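PDB 6DLH: alpha-1,4-endofucoidanase from Mariniflexile fucanivorans, which hydrolyses internal alpha-1,4 linkages of fucoidan as a retaining GH107 enzyme, here the catalytic domain followed by calcium-binding Ig-like domains. Local coordinates for residues G528-W532 / F605-D609; G62-D66 / N582-T586; H95-H99 / D127-W133. Residues are numbered along the deposited sequence.

The three contacts step from the catalytic domain into the Ig-like region. Contact 3 (95-99/127-133) lies wholly in the catalytic domain, contact 2 (62-66/582-586) docks that domain onto an Ig-like domain, and contact 1 (528-532/605-609) holds a calcium site in the same Ig-like part of the chain. Contacts 2 and 3 touch directly, their centres about 12 Å apart: Gly62 N lies 2.7 Å from Asp127 OD2 and Ile63 O 2.9 Å from Trp133 NE1, both probable hydrogen bonds. Contact 1 stands apart, its centre about 19 Å from that of contact 2 and about 26 Å from that of contact 3. Along the sequence, contact 3 is nested within the long chain section spanned by contact 2, whereas the segments of contacts 1 and 2 alternate.

Contact 1 (G528-W532 / F605-D609); sequences GTPVW and FNVSD. With CA (calcium ion), chain G.
The segments 528-532 and 605-609 run roughly antiparallel, their end-to-end directions 156° apart, and are nearest at Pro530 and Ser608, whose CA atoms are 6.2 Å apart. Residues 605-608 are extended, and the far end of 528-532 is part of a short strand. Gly528 has phi/psi of 98/-1°, where a CB would be jammed against the preceding carbonyl oxygen. Its own O binds calcium at 2.4 Å, with Asp609 OD2 (chi1 p) at 2.3 Å and a water at 2.6 Å; Asp560, Glu562 and Asp564 complete the site. The 3.0 Å between Gly528 O and Asp609 OD2 thus reflects a shared metal. Beside it, Pro530 CG approaches Val607 O to 3.4 Å, and its CB lies 4.2 Å from Val607 CG2. Trp532 (chi1 m, chi2 94°) takes Val607 CG1 over its five-membered ring in a CH-pi contact, 3.7 Å from the centroid and 28° off the normal, while its CZ2 meets Phe605 CB at 3.5 Å. The next Ig-like domain repeats the calcium site with Gly634 and Asp715. Strand 531-532 pairs with 558-559, whereas 599-608 lies between 567-572 and 613-623, where Ser614 is the polar partner of Trp532.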
loop_
_atom_site.group_PDB
_atom_site.type_symbol
_atom_site.label_atom_id
_atom_site.label_comp_id
_atom_site.label_asym_id
_atom_site.label_seq_id
_atom_site.Cartn_x
_atom_site.Cartn_y
_atom_site.Cartn_z
ATOM N N GLY A 528 -5.092 -28.496 19.560
ATOM C CA GLY A 528 -4.437 -28.036 18.344
ATOM C C GLY A 528 -5.409 -27.615 17.239
ATOM O O GLY A 528 -4.972 -27.181 16.175
ATOM N N THR A 529 -6.718 -27.733 17.495
ATOM C CA THR A 529 -7.738 -27.400 16.509
ATOM C C THR A 529 -7.711 -25.895 16.239
ATOM O O THR A 529 -7.676 -25.093 17.177
ATOM C CB THR A 529 -9.130 -27.865 16.967
ATOM O OG1 THR A 529 -9.073 -29.230 17.382
ATOM C CG2 THR A 529 -10.207 -27.702 15.914
ATOM N N PRO A 530 -7.700 -25.456 14.957
ATOM C CA PRO A 530 -7.843 -24.035 14.638
ATOM C C PRO A 530 -9.315 -23.666 14.814
ATOM O O PRO A 530 -10.182 -24.474 14.495
ATOM C CB PRO A 530 -7.392 -23.965 13.173
ATOM C CG PRO A 530 -7.759 -25.323 12.613
ATOM C CD PRO A 530 -7.533 -26.293 13.758
ATOM N N VAL A 531 -9.571 -22.453 15.330
ATOM C CA VAL A 531 -10.891 -22.062 15.813
ATOM C C VAL A 531 -11.331 -20.739 15.184
ATOM O O VAL A 531 -10.512 -19.855 14.951
ATOM C CB VAL A 531 -10.924 -21.968 17.352
ATOM C CG1 VAL A 531 -10.928 -23.333 18.021
ATOM C CG2 VAL A 531 -9.808 -21.094 17.902
ATOM N N TRP A 532 -12.643 -20.608 14.952
ATOM C CA TRP A 532 -13.258 -19.347 14.561
ATOM C C TRP A 532 -13.544 -18.487 15.795
ATOM O O TRP A 532 -13.565 -18.990 16.916
ATOM C CB TRP A 532 -14.541 -19.603 13.764
ATOM C CG TRP A 532 -14.340 -20.257 12.432
ATOM C CD1 TRP A 532 -14.397 -21.593 12.156
ATOM C CD2 TRP A 532 -14.092 -19.602 11.175
ATOM N NE1 TRP A 532 -14.193 -21.816 10.820
ATOM C CE2 TRP A 532 -13.998 -20.614 10.192
ATOM C CE3 TRP A 532 -13.922 -18.266 10.787
ATOM C CZ2 TRP A 532 -13.749 -20.329 8.850
ATOM C CZ3 TRP A 532 -13.676 -17.988 9.460
ATOM C CH2 TRP A 532 -13.596 -19.004 8.508
ATOM N N PHE A 605 -18.083 -22.200 6.660
ATOM C CA PHE A 605 -16.671 -21.975 6.403
ATOM C C PHE A 605 -15.810 -22.892 7.273
ATOM O O PHE A 605 -15.990 -22.970 8.490
ATOM C CB PHE A 605 -16.331 -20.482 6.503
ATOM C CG PHE A 605 -16.664 -19.695 5.259
ATOM C CD1 PHE A 605 -17.950 -19.216 5.036
ATOM C CD2 PHE A 605 -15.695 -19.448 4.293
ATOM C CE1 PHE A 605 -18.259 -18.507 3.883
ATOM C CE2 PHE A 605 -16.005 -18.736 3.141
ATOM C CZ PHE A 605 -17.289 -18.274 2.934
ATOM N N ASN A 606 -14.878 -23.600 6.629
ATOM C CA ASN A 606 -13.934 -24.453 7.335
ATOM C C ASN A 606 -12.595 -23.730 7.456
ATOM O O ASN A 606 -12.139 -23.120 6.497
ATOM C CB ASN A 606 -13.760 -25.814 6.653
ATOM C CG ASN A 606 -12.839 -26.741 7.422
ATOM O OD1 ASN A 606 -13.261 -27.407 8.368
ATOM N ND2 ASN A 606 -11.577 -26.788 7.028
ATOM N N VAL A 607 -11.980 -23.809 8.641
ATOM C CA VAL A 607 -10.597 -23.410 8.837
ATOM C C VAL A 607 -9.813 -24.648 9.269
ATOM O O VAL A 607 -10.199 -25.312 10.229
ATOM C CB VAL A 607 -10.461 -22.252 9.849
ATOM C CG1 VAL A 607 -10.996 -22.618 11.227
ATOM C CG2 VAL A 607 -9.030 -21.740 9.952
ATOM N N SER A 608 -8.713 -24.941 8.556
ATOM C CA SER A 608 -7.940 -26.153 8.788
ATOM C C SER A 608 -6.460 -25.820 8.971
ATOM O O SER A 608 -5.988 -24.811 8.449
ATOM C CB SER A 608 -8.147 -27.128 7.659
ATOM O OG SER A 608 -7.112 -28.100 7.654
ATOM N N ASP A 609 -5.734 -26.669 9.710
ATOM C CA ASP A 609 -4.286 -26.548 9.791
ATOM C C ASP A 609 -3.621 -27.714 9.059
ATOM O O ASP A 609 -2.427 -27.971 9.239
ATOM C CB ASP A 609 -3.781 -26.342 11.229
ATOM C CG ASP A 609 -3.964 -27.530 12.163
ATOM O OD1 ASP A 609 -4.250 -28.647 11.651
ATOM O OD2 ASP A 609 -3.823 -27.329 13.408
HETATM CA CA CA G . -2.939 -26.330 15.297
HETATM O O HOH W 1 -2.329 -28.810 15.637
#

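Contact 2 (G62-D66 / N582-T586); sequences GIRID and NSDDT
Thr586 OG1 is the polar hub: it accepts from Arg64 NE at 3.1 Å (N-H...O 155°) and from Arg64 NH2 at 3.2 Å (142°), and donates to Asp585 OD1 at 2.8 Å. Asp585 OD1 itself stays 4.4 Å from Arg64 NE, beyond a salt bridge. The Arg64 side chain (m, m, t, then chi4 -105°) is held from behind as well, because NH1 donates to Ile63 O at 2.9 Å and forms a salt bridge with Asp127. A weaker bond runs from Asn582 ND2 to Gly62 O, 2.9 Å long but with an angle of only 123°. Two waters extend the network: one donates to Asp66 OD2 (2.7 Å) and accepts from Asp584 N (3.1 Å), the other donates to Asp66 OD1 (3.0 Å) and Asp585 OD1 (3.2 Å). The docking element of the Ig-like domain is a type I beta turn, Ser583 to Thr586, next to a classic beta bulge: Asn582 N and Ser583 N reach the same Thr586 O at 2.8 and 3.0 Å. Its partner is the irregular 62-66 segment of the catalytic domain, with Gly62 at phi/psi 88/0° and Asp66 opening helix 66-71. The backbones come closest where Asp66 CA lies 6.1 Å from Ser583 CA and Arg64 CA 6.5 Å from Asn582 CA. Packing follows that register: Arg64 CG sits 4.0 Å from Asn582 CB, and Asp66 OD1 (chi1 m) lies 3.4 Å from Ser583 CB, while the CA-to-CB bonds of Ile63 and Ile65 point away and both side chains touch Trp50.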
loop_
_atom_site.group_PDB
_atom_site.type_symbol
_atom_site.label_atom_id
_atom_site.label_comp_id
_atom_site.label_asym_id
_atom_site.label_seq_id
_atom_site.Cartn_x
_atom_site.Cartn_y
_atom_site.Cartn_z
ATOM N N GLY A 62 -7.452 -4.325 2.623
ATOM C CA GLY A 62 -7.214 -5.724 2.298
ATOM C C GLY A 62 -6.025 -5.956 1.361
ATOM O O GLY A 62 -5.722 -7.099 1.029
ATOM N N ILE A 63 -5.352 -4.876 0.941
ATOM C CA ILE A 63 -4.253 -4.979 -0.006
ATOM C C ILE A 63 -3.020 -5.466 0.745
ATOM O O ILE A 63 -2.801 -5.064 1.886
ATOM C CB ILE A 63 -4.031 -3.644 -0.750
ATOM C CG1 ILE A 63 -5.215 -3.316 -1.671
ATOM C CG2 ILE A 63 -2.695 -3.623 -1.493
ATOM C CD1 ILE A 63 -5.545 -4.387 -2.699
ATOM N N ARG A 64 -2.243 -6.352 0.101
ATOM C CA ARG A 64 -1.147 -7.038 0.773
ATOM C C ARG A 64 0.113 -6.999 -0.094
ATOM O O ARG A 64 0.022 -7.003 -1.316
ATOM C CB ARG A 64 -1.570 -8.473 1.116
ATOM C CG ARG A 64 -2.748 -8.562 2.080
ATOM C CD ARG A 64 -2.348 -8.020 3.440
ATOM N NE ARG A 64 -3.352 -8.169 4.479
ATOM C CZ ARG A 64 -4.109 -7.180 4.939
ATOM N NH1 ARG A 64 -4.024 -5.973 4.405
ATOM N NH2 ARG A 64 -4.951 -7.400 5.935
ATOM N N ILE A 65 1.286 -6.995 0.556
ATOM C CA ILE A 65 2.562 -6.941 -0.140
ATOM C C ILE A 65 3.139 -8.346 -0.353
ATOM O O ILE A 65 4.229 -8.485 -0.912
ATOM C CB ILE A 65 3.549 -6.008 0.597
ATOM C CG1 ILE A 65 4.707 -5.586 -0.316
ATOM C CG2 ILE A 65 4.041 -6.651 1.895
ATOM C CD1 ILE A 65 5.586 -4.488 0.244
ATOM N N ASP A 66 2.407 -9.390 0.073
ATOM C CA ASP A 66 2.936 -10.748 0.176
ATOM C C ASP A 66 3.341 -11.342 -1.173
ATOM O O ASP A 66 4.340 -12.053 -1.254
ATOM C CB ASP A 66 2.013 -11.675 0.977
ATOM C CG ASP A 66 1.893 -11.220 2.419
ATOM O OD1 ASP A 66 1.208 -10.201 2.649
ATOM O OD2 ASP A 66 2.520 -11.858 3.292
ATOM N N ASN A 582 -5.534 -13.570 0.234
ATOM C CA ASN A 582 -4.711 -12.407 -0.062
ATOM C C ASN A 582 -3.304 -12.632 0.489
ATOM O O ASN A 582 -2.337 -12.128 -0.076
ATOM C CB ASN A 582 -5.315 -11.103 0.476
ATOM C CG ASN A 582 -6.469 -10.556 -0.346
ATOM O OD1 ASN A 582 -6.829 -11.110 -1.384
ATOM N ND2 ASN A 582 -7.052 -9.456 0.108
ATOM N N SER A 583 -3.209 -13.380 1.597
ATOM C CA SER A 583 -1.939 -13.748 2.205
ATOM C C SER A 583 -2.144 -14.857 3.235
ATOM O O SER A 583 -3.245 -15.380 3.385
ATOM C CB SER A 583 -1.245 -12.548 2.815
ATOM O OG SER A 583 -1.943 -12.069 3.952
ATOM N N ASP A 584 -1.068 -15.193 3.955
ATOM C CA ASP A 584 -1.066 -16.237 4.966
ATOM C C ASP A 584 -1.994 -15.897 6.133
ATOM O O ASP A 584 -2.323 -16.772 6.931
ATOM C CB ASP A 584 0.344 -16.471 5.512
ATOM C CG ASP A 584 1.121 -17.513 4.728
ATOM O OD1 ASP A 584 0.593 -17.981 3.695
ATOM O OD2 ASP A 584 2.247 -17.849 5.161
ATOM N N ASP A 585 -2.393 -14.626 6.249
ATOM C CA ASP A 585 -3.146 -14.207 7.416
ATOM C C ASP A 585 -4.394 -13.438 6.996
ATOM O O ASP A 585 -5.082 -12.882 7.847
ATOM C CB ASP A 585 -2.247 -13.487 8.431
ATOM C CG ASP A 585 -1.738 -12.112 8.022
ATOM O OD1 ASP A 585 -2.134 -11.617 6.941
ATOM O OD2 ASP A 585 -0.943 -11.535 8.801
ATOM N N THR A 586 -4.694 -13.426 5.691
ATOM C CA THR A 586 -5.747 -12.562 5.182
ATOM C C THR A 586 -6.470 -13.218 4.009
ATOM O O THR A 586 -5.856 -13.579 3.003
ATOM C CB THR A 586 -5.200 -11.170 4.820
ATOM O OG1 THR A 586 -4.519 -10.593 5.939
ATOM C CG2 THR A 586 -6.283 -10.222 4.359
HETATM O O HOH W 2 1.833 -14.425 3.265
HETATM O O HOH W 3 0.254 -10.165 5.474
#

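Contact 3 (H95-H99 / D127-W133); sequences HVAPH and DDPLLSW
An irregular run, 95-99, extended except at Val96, lies against the first turn of helix 129-139, with Ala97 and Asp128 closest at 5.5 Å between CA atoms. No hydrogen bond crosses; the fit is one of shape. Val96 (chi1 m) is the main bump: its CG2 enters the hollow between Leu130 CB at 4.3 Å and Trp133 CZ3 at 3.7 Å, two residues three apart on the helix. Its backbone kinks here (phi/psi -114/6°), setting the Val96 O 3.4 Å from Pro129 CD, the proline that occupies the first position of the helix. Ala97 has only a methyl, and Leu130 (chi1 t, chi2 p) brings its CD2 to 3.8 Å of Ala97 CB. Pro98, with C-gamma endo pucker, closes the far end: its CD is 3.3 Å from Asp128 OD1, and its CG is 4.2 Å from Asp127 O. Asp128 (chi1 t) is the N-cap, its OD1 accepting a weak 3.3 Å bond from Leu131 N, while OD2 is hydrogen-bonded to Tyr216 OH. Trp133 also packs edge-to-face with Trp50, and Leu130 and Trp133 both reach Leu83 on strand 80-84. Strands 80-84 and 143-149 are parallel neighbours in the sheet, and the connection between them includes helices 100-104 and 129-139: the contact thus belongs to a beta-alpha-beta crossover, here capped at the helix N-terminus.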
loop_
_atom_site.group_PDB
_atom_site.type_symbol
_atom_site.label_atom_id
_atom_site.label_comp_id
_atom_site.label_asym_id
_atom_site.label_seq_id
_atom_site.Cartn_x
_atom_site.Cartn_y
_atom_site.Cartn_z
ATOM N N HIS A 95 -4.487 8.470 2.533
ATOM C CA HIS A 95 -3.624 7.698 3.413
ATOM C C HIS A 95 -3.948 6.212 3.272
ATOM O O HIS A 95 -5.048 5.859 2.850
ATOM C CB HIS A 95 -3.810 8.134 4.876
ATOM C CG HIS A 95 -3.270 9.489 5.184
ATOM N ND1 HIS A 95 -3.726 10.630 4.545
ATOM C CD2 HIS A 95 -2.335 9.894 6.071
ATOM C CE1 HIS A 95 -3.075 11.675 5.010
ATOM N NE2 HIS A 95 -2.219 11.250 5.952
ATOM N N VAL A 96 -2.990 5.359 3.662
ATOM C CA VAL A 96 -3.140 3.915 3.557
ATOM C C VAL A 96 -3.193 3.287 4.949
ATOM O O VAL A 96 -3.192 2.067 5.071
ATOM C CB VAL A 96 -2.029 3.279 2.696
ATOM C CG1 VAL A 96 -2.016 3.832 1.286
ATOM C CG2 VAL A 96 -0.654 3.396 3.336
ATOM N N ALA A 97 -3.214 4.126 5.994
ATOM C CA ALA A 97 -3.275 3.658 7.371
ATOM C C ALA A 97 -4.399 4.389 8.101
ATOM O O ALA A 97 -4.638 5.564 7.834
ATOM C CB ALA A 97 -1.947 3.861 8.054
ATOM N N PRO A 98 -5.131 3.729 9.031
ATOM C CA PRO A 98 -6.338 4.319 9.610
ATOM C C PRO A 98 -6.030 5.337 10.708
ATOM O O PRO A 98 -5.107 5.148 11.503
ATOM C CB PRO A 98 -7.059 3.090 10.186
ATOM C CG PRO A 98 -5.932 2.165 10.602
ATOM C CD PRO A 98 -4.835 2.396 9.581
ATOM N N HIS A 99 -6.823 6.416 10.728
ATOM C CA HIS A 99 -6.721 7.459 11.736
ATOM C C HIS A 99 -8.117 7.980 12.080
ATOM O O HIS A 99 -8.903 8.297 11.185
ATOM C CB HIS A 99 -5.783 8.588 11.271
ATOM C CG HIS A 99 -5.213 9.385 12.397
ATOM N ND1 HIS A 99 -5.887 10.451 12.964
ATOM C CD2 HIS A 99 -4.051 9.262 13.078
ATOM C CE1 HIS A 99 -5.157 10.951 13.944
ATOM N NE2 HIS A 99 -4.025 10.237 14.037
ATOM N N ASP A 127 -9.483 -2.526 8.162
ATOM C CA ASP A 127 -8.125 -2.966 7.873
ATOM C C ASP A 127 -7.101 -1.865 8.145
ATOM O O ASP A 127 -7.352 -0.690 7.873
ATOM C CB ASP A 127 -8.016 -3.435 6.420
ATOM C CG ASP A 127 -6.779 -4.265 6.136
ATOM O OD1 ASP A 127 -6.366 -5.032 7.032
ATOM O OD2 ASP A 127 -6.248 -4.144 5.021
ATOM N N ASP A 128 -5.939 -2.278 8.668
ATOM C CA ASP A 128 -4.723 -1.479 8.626
ATOM C C ASP A 128 -3.735 -2.107 7.637
ATOM O O ASP A 128 -2.881 -2.900 8.033
ATOM C CB ASP A 128 -4.090 -1.324 10.014
ATOM C CG ASP A 128 -2.907 -0.370 10.014
ATOM O OD1 ASP A 128 -2.556 0.135 8.922
ATOM O OD2 ASP A 128 -2.344 -0.127 11.098
ATOM N N PRO A 129 -3.806 -1.774 6.326
ATOM C CA PRO A 129 -2.890 -2.342 5.330
ATOM C C PRO A 129 -1.409 -2.075 5.600
ATOM O O PRO A 129 -0.573 -2.956 5.416
ATOM C CB PRO A 129 -3.317 -1.685 4.012
ATOM C CG PRO A 129 -4.734 -1.216 4.264
ATOM C CD PRO A 129 -4.781 -0.848 5.731
ATOM N N LEU A 130 -1.088 -0.868 6.075
ATOM C CA LEU A 130 0.294 -0.490 6.318
ATOM C C LEU A 130 0.933 -1.403 7.362
ATOM O O LEU A 130 2.057 -1.863 7.162
ATOM C CB LEU A 130 0.360 0.984 6.733
ATOM C CG LEU A 130 1.764 1.567 6.885
ATOM C CD1 LEU A 130 2.580 1.389 5.611
ATOM C CD2 LEU A 130 1.701 3.036 7.276
ATOM N N LEU A 131 0.223 -1.665 8.469
ATOM C CA LEU A 131 0.759 -2.520 9.519
ATOM C C LEU A 131 1.043 -3.910 8.956
ATOM O O LEU A 131 2.019 -4.558 9.344
ATOM C CB LEU A 131 -0.228 -2.608 10.690
ATOM C CG LEU A 131 0.206 -3.502 11.855
ATOM C CD1 LEU A 131 1.537 -3.051 12.442
ATOM C CD2 LEU A 131 -0.863 -3.560 12.942
ATOM N N SER A 132 0.166 -4.357 8.051
ATOM C CA SER A 132 0.357 -5.624 7.369
ATOM C C SER A 132 1.709 -5.626 6.642
ATOM O O SER A 132 2.565 -6.480 6.904
ATOM C CB SER A 132 -0.800 -5.896 6.444
ATOM O OG SER A 132 -0.669 -7.170 5.842
ATOM N N TRP A 133 1.897 -4.630 5.762
ATOM C CA TRP A 133 3.090 -4.516 4.935
ATOM C C TRP A 133 4.330 -4.397 5.818
ATOM O O TRP A 133 5.341 -5.065 5.574
ATOM C CB TRP A 133 2.979 -3.330 3.970
ATOM C CG TRP A 133 1.673 -3.185 3.247
ATOM C CD1 TRP A 133 0.772 -4.165 2.942
ATOM C CD2 TRP A 133 1.141 -1.971 2.687
ATOM N NE1 TRP A 133 -0.293 -3.639 2.258
ATOM C CE2 TRP A 133 -0.095 -2.294 2.088
ATOM C CE3 TRP A 133 1.583 -0.642 2.640
ATOM C CZ2 TRP A 133 -0.883 -1.338 1.449
ATOM C CZ3 TRP A 133 0.801 0.304 2.017
ATOM C CH2 TRP A 133 -0.419 -0.041 1.433
#